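Local coordinates for methylmalonyl-CoA carboxyltransferase 12S subunit (Propionibacterium freudenreichii, PDB 1ON3) that catalyses transfer of the carboxyl group of methylmalonyl-CoA to the biotin of the 1.3S subunit and forms the hexameric core of transcarboxylase, at the interface of chains A and B. Residues are numbered along the deposited sequence; one frame, centred on the assembly and turned at random. Chains: chain A/B, Methylmalonyl-CoA carboxyltransferase 12S subunit.

The interface of chains A and B. Residues chain A 487-488; chain B 61-63.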
ATOM      1  N   ASP A 487      -4.120 -15.298 -32.974  1.00 14.73           N
ATOM      2  CA  ASP A 487      -3.014 -14.441 -33.393  1.00 14.58           C
ATOM      3  C   ASP A 487      -2.505 -14.810 -34.783  1.00 14.31           C
ATOM      4  O   ASP A 487      -1.951 -13.976 -35.508  1.00 10.08           O
ATOM      5  CB  ASP A 487      -1.824 -14.610 -32.444  1.00 16.13           C
ATOM      6  CG  ASP A 487      -2.104 -14.150 -31.019  1.00 21.36           C
ATOM      7  OD1 ASP A 487      -3.271 -14.003 -30.627  1.00 20.88           O
ATOM      8  OD2 ASP A 487      -1.122 -13.955 -30.283  1.00 20.50           O
ATOM      9  N   ASP A 488      -2.677 -16.077 -35.142  1.00 19.10           N
ATOM     10  CA  ASP A 488      -2.133 -16.562 -36.402  1.00 16.06           C
ATOM     11  C   ASP A 488      -2.631 -17.977 -36.644  1.00 17.35           C
ATOM     12  O   ASP A 488      -3.142 -18.638 -35.733  1.00 15.09           O
ATOM     13  CB  ASP A 488      -0.609 -16.591 -36.261  1.00 15.80           C
ATOM     14  CG  ASP A 488       0.124 -16.730 -37.574  1.00 18.42           C
ATOM     15  OD1 ASP A 488       1.343 -17.007 -37.523  1.00 17.96           O
ATOM     16  OD2 ASP A 488      -0.480 -16.555 -38.650  1.00 20.55           O
TER
ATOM     17  N   GLU B  61       4.997 -12.225 -35.634  1.00 15.69           N
ATOM     18  CA  GLU B  61       3.829 -11.451 -36.046  1.00 14.95           C
ATOM     19  C   GLU B  61       2.452 -11.872 -35.547  1.00 13.20           C
ATOM     20  O   GLU B  61       2.112 -13.051 -35.521  1.00 15.76           O
ATOM     21  CB  GLU B  61       3.801 -11.358 -37.581  1.00 10.42           C
ATOM     22  CG  GLU B  61       2.673 -10.473 -38.105  1.00 14.56           C
ATOM     23  CD  GLU B  61       2.672 -10.327 -39.625  1.00 16.17           C
ATOM     24  OE1 GLU B  61       1.912  -9.471 -40.128  1.00 14.90           O
ATOM     25  OE2 GLU B  61       3.426 -11.058 -40.310  1.00 17.26           O
ATOM     26  N   VAL B  62       1.665 -10.876 -35.151  1.00 12.09           N
ATOM     27  CA  VAL B  62       0.303 -11.094 -34.679  1.00 13.51           C
ATOM     28  C   VAL B  62      -0.649 -10.407 -35.664  1.00 15.19           C
ATOM     29  O   VAL B  62      -0.439  -9.248 -36.036  1.00 16.75           O
ATOM     30  CB  VAL B  62       0.069 -10.478 -33.259  1.00 17.12           C
ATOM     31  CG1 VAL B  62      -1.407 -10.679 -32.827  1.00 15.79           C
ATOM     32  CG2 VAL B  62       1.014 -11.126 -32.238  1.00 17.46           C
ATOM     33  N   GLY B  63      -1.667 -11.134 -36.110  1.00 14.12           N
ATOM     34  CA  GLY B  63      -2.652 -10.552 -37.009  1.00 11.63           C
ATOM     35  C   GLY B  63      -2.314 -10.384 -38.481  1.00 13.92           C
ATOM     36  O   GLY B  63      -2.883  -9.512 -39.139  1.00 15.12           O
TER
HETATM   37  O   HOH W   1       0.329 -13.368 -37.763  1.00 16.00           O
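A:Asp487 meets B:Val62 and B:Gly63 in a small subunit-subunit patch of the homohexameric 12S core, where a loop just before strand 488-489 of one copy lies against the end of strand 60-62 of another. The 111 Å² hidden here, summed over both chains, is one part of a larger contact between the two copies, which this patch helps to hold together. The direct polar link is between backbones: the amide N of B:Gly63 donates to the carbonyl O of A:Asp487 at 2.9 Å. The bond is nearly straight, 173° at the hydrogen, and the donor lies in the carbonyl plane, evidence of a well-directed bond made by main-chain atoms alone. A water bridges the same carbonyl to the backbone O of B:Glu61, which it approaches at 2.9 Å; its 3.3 Å separation from A:Asp487 O suggests a looser link on that side. The water joins two carbonyl oxygens that stand 4.2 Å apart, A:Asp487 O and B:Glu61 O, and could donate to both.

Beside the bond, the A:Asp487 side chain lies obliquely across B:Val62. A chi1 of -64° puts CG anti to the carbonyl carbon and turns the carboxylate toward the valine methyls, whereas the methylene reaches them from where the backbone sets it. The apolar touch is light: A:Asp487 CB and B:Val62 CG1 are 4.0 Å apart, while the carboxylate oxygen OD2 of A:Asp487 stands 4.0 Å from the other methyl, B:Val62 CG2.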